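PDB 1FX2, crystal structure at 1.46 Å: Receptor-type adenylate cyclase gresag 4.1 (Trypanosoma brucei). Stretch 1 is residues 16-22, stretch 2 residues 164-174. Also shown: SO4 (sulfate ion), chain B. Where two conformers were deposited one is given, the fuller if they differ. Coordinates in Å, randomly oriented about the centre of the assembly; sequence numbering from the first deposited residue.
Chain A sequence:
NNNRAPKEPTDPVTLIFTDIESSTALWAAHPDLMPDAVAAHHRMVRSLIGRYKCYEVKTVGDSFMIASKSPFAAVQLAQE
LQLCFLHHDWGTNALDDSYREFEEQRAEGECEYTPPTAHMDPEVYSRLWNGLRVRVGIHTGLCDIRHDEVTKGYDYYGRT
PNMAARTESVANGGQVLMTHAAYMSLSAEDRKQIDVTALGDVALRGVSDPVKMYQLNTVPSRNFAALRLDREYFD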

ATOM      1  N   ILE A  16      -3.422  15.422   8.723  1.00  9.25           N
ATOM      2  CA  ILE A  16      -4.688  14.650   8.857  1.00  8.49           C
ATOM      3  C   ILE A  16      -5.781  15.576   8.366  1.00  6.43           C
ATOM      4  O   ILE A  16      -5.880  16.747   8.744  1.00  7.95           O
ATOM      5  CB  ILE A  16      -5.019  14.438  10.298  1.00  7.32           C
ATOM      6  CG1 ILE A  16      -3.857  13.754  11.076  1.00 14.09           C
ATOM      7  CG2 ILE A  16      -6.231  13.513  10.398  1.00  7.70           C
ATOM      8  CD1 ILE A  16      -4.135  13.753  12.595  1.00 13.81           C
ATOM      9  N   PHE A  17      -6.603  15.091   7.430  1.00  7.17           N
ATOM     10  CA  PHE A  17      -7.808  15.793   6.991  1.00  6.12           C
ATOM     11  C   PHE A  17      -8.988  14.957   7.372  1.00  5.53           C
ATOM     12  O   PHE A  17      -8.951  13.728   7.345  1.00  6.45           O
ATOM     13  CB  PHE A  17      -7.834  15.989   5.428  1.00  8.36           C
ATOM     14  CG  PHE A  17      -6.938  17.081   4.973  1.00  8.60           C
ATOM     15  CD1 PHE A  17      -5.578  16.866   4.818  1.00 12.02           C
ATOM     16  CD2 PHE A  17      -7.449  18.341   4.751  1.00 10.09           C
ATOM     17  CE1 PHE A  17      -4.701  17.906   4.429  1.00 11.68           C
ATOM     18  CE2 PHE A  17      -6.554  19.393   4.346  1.00 10.95           C
ATOM     19  CZ  PHE A  17      -5.169  19.149   4.185  1.00 12.19           C
ATOM     20  N   THR A  18     -10.062  15.636   7.797  1.00  6.97           N
ATOM     21  CA  THR A  18     -11.291  14.951   8.209  1.00  7.63           C
ATOM     22  C   THR A  18     -12.473  15.658   7.590  1.00  9.48           C
ATOM     23  O   THR A  18     -12.479  16.888   7.352  1.00  9.39           O
ATOM     24  CB  THR A  18     -11.504  14.923   9.736  1.00  8.43           C
ATOM     25  OG1 THR A  18     -11.913  16.223  10.193  1.00 10.75           O
ATOM     26  CG2 THR A  18     -10.228  14.464  10.518  1.00 10.25           C
ATOM     27  N   ASP A  19     -13.553  14.871   7.407  1.00  7.27           N
ATOM     28  CA  ASP A  19     -14.850  15.425   6.957  1.00  6.03           C
ATOM     29  C   ASP A  19     -15.950  14.574   7.426  1.00  7.20           C
ATOM     30  O   ASP A  19     -15.805  13.304   7.564  1.00  8.51           O
ATOM     31  CB  ASP A  19     -15.050  15.447   5.397  1.00  8.31           C
ATOM     32  CG  ASP A  19     -14.445  16.643   4.744  1.00 16.68           C
ATOM     33  OD1 ASP A  19     -13.275  16.606   4.272  1.00 15.82           O
ATOM     34  OD2 ASP A  19     -15.124  17.662   4.646  1.00 11.82           O
ATOM     35  N   ILE A  20     -17.093  15.186   7.703  1.00  6.87           N
ATOM     36  CA  ILE A  20     -18.294  14.400   7.971  1.00  7.43           C
ATOM     37  C   ILE A  20     -18.836  13.897   6.599  1.00  8.94           C
ATOM     38  O   ILE A  20     -19.005  14.676   5.668  1.00 10.01           O
ATOM     39  CB  ILE A  20     -19.374  15.266   8.614  1.00  5.57           C
ATOM     40  CG1 ILE A  20     -18.941  15.640  10.041  1.00  8.97           C
ATOM     41  CG2 ILE A  20     -20.742  14.456   8.660  1.00  9.37           C
ATOM     42  CD1 ILE A  20     -19.879  16.735  10.637  1.00  9.76           C
ATOM     43  N   GLU A  21     -18.981  12.581   6.396  0.50  6.45           N
ATOM     44  CA  GLU A  21     -19.526  12.091   5.112  0.50  4.20           C
ATOM     45  C   GLU A  21     -21.004  12.508   5.057  0.50  5.85           C
ATOM     46  O   GLU A  21     -21.754  12.376   6.019  0.50  7.92           O
ATOM     47  CB  GLU A  21     -19.453  10.566   5.061  0.50  5.47           C
ATOM     48  CG  GLU A  21     -20.086   9.989   3.758  0.50  5.67           C
ATOM     49  CD  GLU A  21     -20.076   8.469   3.690  0.50  7.00           C
ATOM     50  OE1 GLU A  21     -21.118   7.805   3.893  0.50  9.55           O
ATOM     51  OE2 GLU A  21     -19.039   7.943   3.321  0.50  6.55           O
ATOM     52  N   SER A  22     -21.431  12.907   3.841  1.00  8.04           N
ATOM     53  CA  SER A  22     -22.798  13.307   3.477  1.00 10.03           C
ATOM     54  C   SER A  22     -23.315  14.511   4.264  1.00  7.90           C
ATOM     55  O   SER A  22     -24.482  14.583   4.577  1.00  9.01           O
ATOM     56  CB  SER A  22     -23.739  12.108   3.630  1.00  9.37           C
ATOM     57  OG  SER A  22     -23.228  10.965   2.994  1.00 11.19           O
ATOM     58  N   ALA A 164      -2.507  14.426   1.167  1.00 10.83           N
ATOM     59  CA  ALA A 164      -3.298  14.088   2.357  1.00  9.74           C
ATOM     60  C   ALA A 164      -4.773  14.361   2.125  1.00  8.37           C
ATOM     61  O   ALA A 164      -5.657  13.530   2.528  1.00  8.59           O
ATOM     62  CB  ALA A 164      -2.829  14.942   3.594  1.00 10.86           C
ATOM     63  N   ALA A 165      -5.061  15.503   1.501  1.00  8.61           N
ATOM     64  CA  ALA A 165      -6.460  15.810   1.322  1.00  7.35           C
ATOM     65  C   ALA A 165      -7.104  14.923   0.259  1.00  8.74           C
ATOM     66  O   ALA A 165      -8.265  14.529   0.426  1.00  9.74           O
ATOM     67  CB  ALA A 165      -6.655  17.310   0.989  1.00  9.93           C
ATOM     68  N   ARG A 166      -6.407  14.583  -0.821  1.00 10.20           N
ATOM     69  CA  ARG A 166      -6.989  13.722  -1.856  1.00 11.55           C
ATOM     70  C   ARG A 166      -7.174  12.314  -1.261  1.00  9.81           C
ATOM     71  O   ARG A 166      -8.157  11.631  -1.597  1.00 10.59           O
ATOM     72  CB  ARG A 166      -6.009  13.666  -3.057  1.00 13.19           C
ATOM     73  CG  ARG A 166      -5.964  14.981  -3.862  1.00 20.44           C
ATOM     74  CD  ARG A 166      -7.079  14.910  -4.805  1.00 24.20           C
ATOM     75  NE  ARG A 166      -6.959  15.986  -5.773  1.00 38.05           N
ATOM     76  CZ  ARG A 166      -7.988  16.491  -6.425  1.00 27.31           C
ATOM     77  NH1 ARG A 166      -9.224  16.023  -6.211  1.00 28.80           N
ATOM     78  NH2 ARG A 166      -7.780  17.526  -7.235  1.00 41.25           N
ATOM     79  N   THR A 167      -6.254  11.877  -0.383  1.00 10.61           N
ATOM     80  CA  THR A 167      -6.381  10.573   0.261  1.00  8.69           C
ATOM     81  C   THR A 167      -7.634  10.530   1.114  1.00  8.15           C
ATOM     82  O   THR A 167      -8.417   9.593   1.071  1.00 10.52           O
ATOM     83  CB  THR A 167      -5.168  10.306   1.162  1.00 10.54           C
ATOM     84  OG1 THR A 167      -4.010  10.118   0.285  1.00 11.19           O
ATOM     85  CG2 THR A 167      -5.309   9.032   1.991  1.00 10.94           C
ATOM     86  N   GLU A 168      -7.844  11.553   1.944  1.00  9.29           N
ATOM     87  CA  GLU A 168      -9.088  11.602   2.740  1.00  8.33           C
ATOM     88  C   GLU A 168     -10.326  11.591   1.879  1.00  9.36           C
ATOM     89  O   GLU A 168     -11.326  10.948   2.243  1.00  9.41           O
ATOM     90  CB  GLU A 168      -9.070  12.903   3.574  1.00  9.23           C
ATOM     91  CG  GLU A 168     -10.357  12.990   4.457  1.00  8.72           C
ATOM     92  CD  GLU A 168     -11.330  14.045   4.046  1.00 12.78           C
ATOM     93  OE1 GLU A 168     -11.689  14.175   2.860  1.00 16.66           O
ATOM     94  OE2 GLU A 168     -11.809  14.735   4.878  1.00 19.32           O
ATOM     95  N   SER A 169     -10.258  12.271   0.711  1.00  9.51           N
ATOM     96  CA  SER A 169     -11.477  12.388  -0.087  1.00  8.87           C
ATOM     97  C   SER A 169     -12.036  11.092  -0.613  1.00 10.33           C
ATOM     98  O   SER A 169     -13.244  11.024  -0.927  1.00 14.13           O
ATOM     99  CB  SER A 169     -11.248  13.436  -1.183  1.00 11.28           C
ATOM    100  OG  SER A 169     -10.490  12.879  -2.239  1.00 15.60           O
ATOM    101  N   VAL A 170     -11.200  10.054  -0.753  1.00 10.29           N
ATOM    102  CA  VAL A 170     -11.712   8.796  -1.237  1.00 10.10           C
ATOM    103  C   VAL A 170     -12.111   7.847  -0.113  1.00 10.49           C
ATOM    104  O   VAL A 170     -12.610   6.743  -0.400  1.00 10.35           O
ATOM    105  CB  VAL A 170     -10.703   8.061  -2.145  1.00 13.03           C
ATOM    106  CG1 VAL A 170     -10.419   9.016  -3.359  1.00 14.71           C
ATOM    107  CG2 VAL A 170      -9.421   7.561  -1.466  1.00 11.42           C
ATOM    108  N   ALA A 171     -11.880   8.232   1.138  1.00  8.51           N
ATOM    109  CA  ALA A 171     -12.316   7.375   2.227  1.00  7.81           C
ATOM    110  C   ALA A 171     -13.802   7.411   2.491  1.00  8.97           C
ATOM    111  O   ALA A 171     -14.455   8.429   2.267  1.00  9.55           O
ATOM    112  CB  ALA A 171     -11.586   7.807   3.543  1.00  6.78           C
ATOM    113  N   ASN A 172     -14.302   6.283   2.996  1.00  8.05           N
ATOM    114  CA  ASN A 172     -15.687   6.212   3.412  1.00  7.45           C
ATOM    115  C   ASN A 172     -15.836   6.814   4.809  1.00  7.75           C
ATOM    116  O   ASN A 172     -14.897   6.926   5.595  1.00  8.96           O
ATOM    117  CB  ASN A 172     -16.130   4.715   3.432  1.00  9.09           C
ATOM    118  CG  ASN A 172     -16.327   4.182   2.059  1.00 10.94           C
ATOM    119  OD1 ASN A 172     -17.330   4.535   1.382  1.00 17.41           O
ATOM    120  ND2 ASN A 172     -15.291   3.472   1.550  1.00 10.89           N
ATOM    121  N   GLY A 173     -17.090   7.137   5.153  1.00  7.26           N
ATOM    122  CA  GLY A 173     -17.323   7.599   6.503  1.00  8.02           C
ATOM    123  C   GLY A 173     -17.007   6.485   7.481  1.00  7.45           C
ATOM    124  O   GLY A 173     -17.355   5.317   7.275  1.00  8.45           O
ATOM    125  N   GLY A 174     -16.359   6.870   8.586  1.00  6.29           N
ATOM    126  CA  GLY A 174     -15.928   5.826   9.496  1.00  7.85           C
ATOM    127  C   GLY A 174     -14.603   5.136   9.206  1.00  5.77           C
ATOM    128  O   GLY A 174     -14.164   4.281   9.948  1.00  7.03           O
TER
HETATM  129  S   SO4 B1123     -19.602  13.928   0.629  1.00 17.76           S
HETATM  130  O1  SO4 B1123     -20.969  14.228   0.280  1.00 23.52           O
HETATM  131  O2  SO4 B1123     -18.835  15.112   1.032  1.00 18.92           O
HETATM  132  O3  SO4 B1123     -19.574  12.907   1.643  1.00 14.73           O
HETATM  133  O4  SO4 B1123     -18.965  13.354  -0.586  1.00 27.16           O
HETATM  134  O   HOH W   1     -16.849   9.664   2.956  1.00 21.35           O
HETATM  135  O   HOH W   2     -19.767   5.503   1.800  1.00 21.81           O

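Residues 16-20 belong to a β-strand that begins earlier in the chain, and a helix, also entered from earlier in the chain, includes 164-168; farther on, Ala171 to Gly173 are extended, and Gly174 has a positive phi. The axes of strand and helix approach to 7.7 Å, and their N-to-C directions diverge by 36°, so the two segments travel roughly the same way. The backbones come near each other at two places: Phe17 CA lies 5.8 Å from Ala165 CA, and Glu21 CA lies 5.2 Å from Gly173 CA. Within the helix, Glu168 N donates to Ala164 O (3.0 Å) and Ser169 N to Ala165 O (3.0 Å); Ala171 N donates to Glu168 O (3.0 Å).

Side chains alternate along the strand in the usual way. Phe17, Asp19 and Glu21 point their CA-to-CB bonds toward the second stretch, whereas Ile16, Thr18 and Ile20 point away. Phe17 (chi1 m) lays its ring against the helix. Ala165 CB sits 3.7 Å from the ring centroid and almost exactly on the ring normal, a CH-pi contact over the face, while Ala164 CB packs at the ring edge, 3.6 Å from Phe17 CD1. The small alanine methyls let the aromatic ring lie close to the helix backbone, with Phe17 CD1 only 3.6 Å from Ala165 N. One helical turn beyond Ala164, Glu168 continues this packing: its CB is 3.8 Å from Phe17 CB, and its CG is 3.3 Å from Phe17 O.

The carboxylate of Glu168 then meets that of Asp19 in a buried site, with Asp19 OD1 and Glu168 OE2 2.5 Å apart. Such a short separation suggests that an acid group holds a proton, which would relieve the repulsion expected of two like charges. Asp19 OD2 and Glu168 OE1 are hydrogen-bonded elsewhere in the structure.

At the far end, Glu21 extends through chi1 and chi2 both t, and its OE2 accepts a hydrogen bond from Gly173 N (2.8 Å, 148°). Two waters reinforce this anchor: water 1 donates to Glu21 OE2 and Ala171 O (both 2.8 Å), and water 2 to Glu21 OE2 (3.0 Å) and Asn172 OD1 (2.7 Å). Glycine suits position 173 because an ideal CB there would lie a tight 3.0 Å from Glu21 CB. Next to Glu21, Ser22 N donates to sulfate O3 (2.9 Å).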